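Local coordinates for protein 5-formaminoimidazole-4-carboxamide-1-(Beta)-D-ribofuranosyl 5'-monophosphate synthetase (Thermococcus kodakarensis, PDB 2PBZ) that binds ATP and, as a PurP-type ligase of the ATP-grasp superfamily, probably forms a carbon-nitrogen bond in the biosynthesis of IMP, at residues 234-237 with 238-241; 286-289 with 290-294. One frame throughout, in Å; residues are numbered along the deposited sequence.

Contact 1: 234-237 with 238-241; sequences FVRT and MREL
With CG of Phe-234 anti to its amide nitrogen (chi1 -171°) and CG of Met-238, a selenomethionine, beside its own (chi1 -76°), the two side chains run side by side from one flank of the helix. The result is an i/i+4 Met-aromatic contact in the last two turns of helix 224-241. Met-238 CG lies over one face of the Phe-234 ring, 3.8 Å from its centroid and offset toward the rim, which qualifies as a CH-pi contact; Met-238 SE stands obliquely, 4.7 Å from the centroid of the Phe-234 ring. Phe-250 of strand 249-255 also meets this ring, its plane nearly parallel, while Ala-105 of helix 99-109 touches both side chains, so this flank is buried between sheet and helix.

Val-235 and Arg-239 form the next i/i+4 pair, with Val-235 CG1 3.6 Å from Arg-239 NH2. Arg-236, one turn before Arg-239, brings its NH1 to 4.1 Å from Arg-239 NH2, a like-charge approach with the two guanidinium planes 70° apart; Arg-239 NH2 also makes a weak hydrogen bond to Tyr-177 OH. At the end of the helix, Leu-241 N donates to Thr-237 O at 2.7 Å, and Leu-241 CD2 rests 3.7 Å from Thr-237 OG1.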
loop_
_atom_site.group_PDB
_atom_site.type_symbol
_atom_site.label_atom_id
_atom_site.label_comp_id
_atom_site.label_asym_id
_atom_site.label_seq_id
_atom_site.Cartn_x
_atom_site.Cartn_y
_atom_site.Cartn_z
ATOM N N PHE A 234 0.409 -19.317 -20.224
ATOM C CA PHE A 234 1.258 -18.359 -20.924
ATOM C C PHE A 234 2.667 -18.926 -21.102
ATOM O O PHE A 234 3.265 -18.800 -22.166
ATOM C CB PHE A 234 1.327 -17.049 -20.144
ATOM C CG PHE A 234 2.007 -15.946 -20.887
ATOM C CD1 PHE A 234 1.377 -15.316 -21.961
ATOM C CD2 PHE A 234 3.302 -15.556 -20.544
ATOM C CE1 PHE A 234 2.036 -14.311 -22.692
ATOM C CE2 PHE A 234 3.965 -14.559 -21.264
ATOM C CZ PHE A 234 3.330 -13.937 -22.341
ATOM N N VAL A 235 3.191 -19.526 -20.039
ATOM C CA VAL A 235 4.509 -20.107 -20.075
ATOM C C VAL A 235 4.579 -21.196 -21.133
ATOM O O VAL A 235 5.520 -21.229 -21.926
ATOM C CB VAL A 235 4.882 -20.695 -18.712
ATOM C CG1 VAL A 235 6.215 -21.416 -18.800
ATOM C CG2 VAL A 235 4.949 -19.584 -17.692
ATOM N N ARG A 236 3.576 -22.070 -21.156
ATOM C CA ARG A 236 3.536 -23.167 -22.121
ATOM C C ARG A 236 3.632 -22.684 -23.548
ATOM O O ARG A 236 4.525 -23.092 -24.274
ATOM C CB ARG A 236 2.255 -23.997 -21.967
ATOM C CG ARG A 236 1.897 -24.383 -20.536
ATOM C CD ARG A 236 3.023 -25.129 -19.825
ATOM N NE ARG A 236 3.028 -26.562 -20.105
ATOM C CZ ARG A 236 3.989 -27.396 -19.715
ATOM N NH1 ARG A 236 5.022 -26.934 -19.029
ATOM N NH2 ARG A 236 3.926 -28.686 -20.011
ATOM N N THR A 237 2.730 -21.801 -23.958
ATOM C CA THR A 237 2.761 -21.327 -25.335
ATOM C C THR A 237 3.982 -20.495 -25.688
ATOM O O THR A 237 4.394 -20.456 -26.849
ATOM C CB THR A 237 1.496 -20.509 -25.718
ATOM O OG1 THR A 237 1.864 -19.142 -25.933
ATOM C CG2 THR A 237 0.428 -20.605 -24.646
HETATM N N MSE A 238 4.564 -19.823 -24.705
HETATM C CA MSE A 238 5.742 -19.020 -24.968
HETATM C C MSE A 238 6.932 -19.931 -25.159
HETATM O O MSE A 238 7.880 -19.588 -25.857
HETATM C CB MSE A 238 6.001 -18.032 -23.829
HETATM C CG MSE A 238 5.061 -16.835 -23.855
HETATM SE SE MSE A 238 5.002 -15.925 -25.577
HETATM C CE MSE A 238 6.885 -15.595 -25.861
ATOM N N ARG A 239 6.867 -21.102 -24.540
ATOM C CA ARG A 239 7.928 -22.092 -24.657
ATOM C C ARG A 239 7.946 -22.611 -26.114
ATOM O O ARG A 239 8.954 -23.144 -26.584
ATOM C CB ARG A 239 7.675 -23.237 -23.667
ATOM C CG ARG A 239 8.902 -24.058 -23.337
ATOM C CD ARG A 239 8.541 -25.260 -22.479
ATOM N NE ARG A 239 8.025 -24.915 -21.151
ATOM C CZ ARG A 239 8.783 -24.596 -20.101
ATOM N NH1 ARG A 239 10.104 -24.565 -20.216
ATOM N NH2 ARG A 239 8.227 -24.357 -18.918
ATOM N N GLU A 240 6.823 -22.427 -26.813
ATOM C CA GLU A 240 6.662 -22.828 -28.213
ATOM C C GLU A 240 6.931 -21.650 -29.127
ATOM O O GLU A 240 7.881 -21.650 -29.907
ATOM C CB GLU A 240 5.237 -23.301 -28.470
ATOM C CG GLU A 240 4.919 -24.635 -27.866
ATOM C CD GLU A 240 5.709 -25.744 -28.526
ATOM O OE1 GLU A 240 5.539 -25.965 -29.761
ATOM O OE2 GLU A 240 6.506 -26.388 -27.810
ATOM N N LEU A 241 6.065 -20.650 -29.015
ATOM C CA LEU A 241 6.136 -19.438 -29.815
ATOM C C LEU A 241 7.507 -18.753 -29.863
ATOM O O LEU A 241 7.820 -18.043 -30.825
ATOM C CB LEU A 241 5.080 -18.453 -29.305
ATOM C CG LEU A 241 3.805 -18.262 -30.136
ATOM C CD1 LEU A 241 3.349 -19.582 -30.751
ATOM C CD2 LEU A 241 2.724 -17.660 -29.253
#

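Contact 2: 286-289 with 290-294; sequences ERLS and MGRRI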
loop_
_atom_site.group_PDB
_atom_site.type_symbol
_atom_site.label_atom_id
_atom_site.label_comp_id
_atom_site.label_asym_id
_atom_site.label_seq_id
_atom_site.Cartn_x
_atom_site.Cartn_y
_atom_site.Cartn_z
ATOM N N GLU A 286 11.412 -15.806 3.549
ATOM C CA GLU A 286 11.582 -14.367 3.544
ATOM C C GLU A 286 10.808 -13.659 2.443
ATOM O O GLU A 286 10.416 -14.270 1.451
ATOM C CB GLU A 286 13.080 -14.064 3.432
ATOM C CG GLU A 286 13.727 -14.723 2.235
ATOM C CD GLU A 286 15.235 -14.619 2.250
ATOM O OE1 GLU A 286 15.746 -13.537 2.640
ATOM O OE2 GLU A 286 15.903 -15.612 1.861
ATOM N N ARG A 287 10.608 -12.356 2.631
ATOM C CA ARG A 287 9.877 -11.516 1.683
ATOM C C ARG A 287 10.479 -11.585 0.293
ATOM O O ARG A 287 9.966 -12.297 -0.569
ATOM C CB ARG A 287 9.875 -10.065 2.127
ATOM C CG ARG A 287 9.018 -9.211 1.235
ATOM C CD ARG A 287 7.619 -9.198 1.755
ATOM N NE ARG A 287 7.309 -7.912 2.360
ATOM C CZ ARG A 287 6.449 -7.730 3.356
ATOM N NH1 ARG A 287 5.802 -8.765 3.879
ATOM N NH2 ARG A 287 6.224 -6.505 3.818
ATOM N N LEU A 288 11.534 -10.815 0.054
ATOM C CA LEU A 288 12.203 -10.877 -1.241
ATOM C C LEU A 288 11.438 -10.271 -2.437
ATOM O O LEU A 288 10.415 -10.799 -2.864
ATOM C CB LEU A 288 12.548 -12.352 -1.489
ATOM C CG LEU A 288 13.277 -12.900 -2.696
ATOM C CD1 LEU A 288 13.827 -14.264 -2.345
ATOM C CD2 LEU A 288 12.329 -12.979 -3.873
ATOM N N SER A 289 11.953 -9.165 -2.981
ATOM C CA SER A 289 11.325 -8.499 -4.129
ATOM C C SER A 289 11.614 -9.207 -5.456
ATOM O O SER A 289 12.365 -10.180 -5.507
ATOM C CB SER A 289 11.815 -7.062 -4.256
ATOM O OG SER A 289 13.124 -7.045 -4.787
HETATM N N MSE A 290 11.032 -8.681 -6.532
HETATM C CA MSE A 290 11.215 -9.253 -7.857
HETATM C C MSE A 290 12.641 -9.077 -8.347
HETATM O O MSE A 290 13.172 -9.935 -9.059
HETATM C CB MSE A 290 10.256 -8.622 -8.868
HETATM C CG MSE A 290 10.423 -9.191 -10.277
HETATM SE SE MSE A 290 9.697 -11.012 -10.597
HETATM C CE MSE A 290 10.240 -11.899 -9.007
ATOM N N GLY A 291 13.242 -7.944 -7.980
ATOM C CA GLY A 291 14.605 -7.662 -8.366
ATOM C C GLY A 291 15.523 -8.598 -7.618
ATOM O O GLY A 291 16.557 -9.012 -8.131
ATOM N N ARG A 292 15.141 -8.938 -6.390
ATOM C CA ARG A 292 15.952 -9.844 -5.600
ATOM C C ARG A 292 15.733 -11.275 -6.072
ATOM O O ARG A 292 16.626 -12.115 -5.965
ATOM C CB ARG A 292 15.629 -9.723 -4.109
ATOM C CG ARG A 292 16.592 -10.545 -3.264
ATOM C CD ARG A 292 16.523 -10.263 -1.778
ATOM N NE ARG A 292 17.506 -11.070 -1.059
ATOM C CZ ARG A 292 17.491 -11.292 0.250
ATOM N NH1 ARG A 292 16.539 -10.769 1.002
ATOM N NH2 ARG A 292 18.420 -12.057 0.808
ATOM N N ARG A 293 14.545 -11.541 -6.612
ATOM C CA ARG A 293 14.211 -12.871 -7.099
ATOM C C ARG A 293 15.069 -13.194 -8.310
ATOM O O ARG A 293 15.583 -14.305 -8.439
ATOM C CB ARG A 293 12.740 -12.946 -7.479
ATOM C CG ARG A 293 12.308 -14.319 -7.918
ATOM C CD ARG A 293 12.518 -15.325 -6.807
ATOM N NE ARG A 293 12.332 -16.691 -7.275
ATOM C CZ ARG A 293 13.185 -17.341 -8.063
ATOM N NH1 ARG A 293 14.299 -16.745 -8.469
ATOM N NH2 ARG A 293 12.910 -18.578 -8.467
ATOM N N ILE A 294 15.206 -12.217 -9.198
ATOM C CA ILE A 294 16.034 -12.372 -10.377
ATOM C C ILE A 294 17.480 -12.679 -9.957
ATOM O O ILE A 294 18.132 -13.535 -10.536
ATOM C CB ILE A 294 16.034 -11.095 -11.199
ATOM C CG1 ILE A 294 14.654 -10.869 -11.793
ATOM C CG2 ILE A 294 17.107 -11.163 -12.264
ATOM C CD1 ILE A 294 14.505 -9.526 -12.434
#
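Met-290, a selenomethionine, starts helix 290-302 right after Ser-289, the N-cap residue, and its side chain leads away from the loop to Phe-176 and Leu-187 on neighbouring strands. Gly-291 offers its amide N to Ser-289 OG, but at 3.3 Å this bond is weak.

Arg-292 makes the straighter bond to the same hydroxyl oxygen: its N lies 3.2 Å from Ser-289 OG, with an N-H...O angle of 152°. A chi1 of 76° sets OG between the backbone N and carbonyl carbon of Ser-289, where it can accept from both amides. The Arg-292 chain is extended from CG to NE and crosses Leu-288 at about a right angle, its CG 4.1 Å from Leu-288 CG. Beyond that crossing, NH1 of Arg-292 forms a salt bridge with Glu-286 OE1 that is long at 3.3 Å. The carboxylate and guanidinium planes are 82° apart, so this is not a coplanar, two-pronged pairing. The stronger partners of both residues lie outside the contact: Glu-23 for Arg-292 NE, and Arg-296, further along helix 290-302, for Glu-286 OE2.

Arg-293 completes the first turn by donating its N to Ser-289 O at 2.8 Å. Its CB meets Leu-288 CD2 at 3.6 Å, and Arg-293 CD approaches Leu-288 CD2 at 3.8 Å, so the aliphatic part of the arginine packs on the leucine. The chain bends at chi2 and leads away to a salt bridge between NE and Glu-185. Ile-294 N continues the helical pattern by bonding to Met-290 O.

Leu-288, set against Arg-292 and Arg-293, is thus where the loop meets the first turn, while the Ser-289 OG bonds to the amides of Gly-291 and Arg-292 are characteristic of a serine N-cap.

Overall arrangement
Contact 1 is the C-terminal end of helix 224-241, whereas contact 2 leads through a loop into the N-terminus of helix 290-302. Their centres are 24 Å apart and their nearest atoms about 12 Å, so neither touches the other. Both belong to the ATP-grasp part of the chain and pack on the same antiparallel array of five strands: contact 1 meets strand 249-255, and contact 2 meets strands 170-178 and 183-194. The Met-290 side chain of contact 2 is about 12 Å from that of Tyr-172, an ATP-binding residue on strand 170-178, too far to touch it; contact 1 lies away from the known ATP-binding residues.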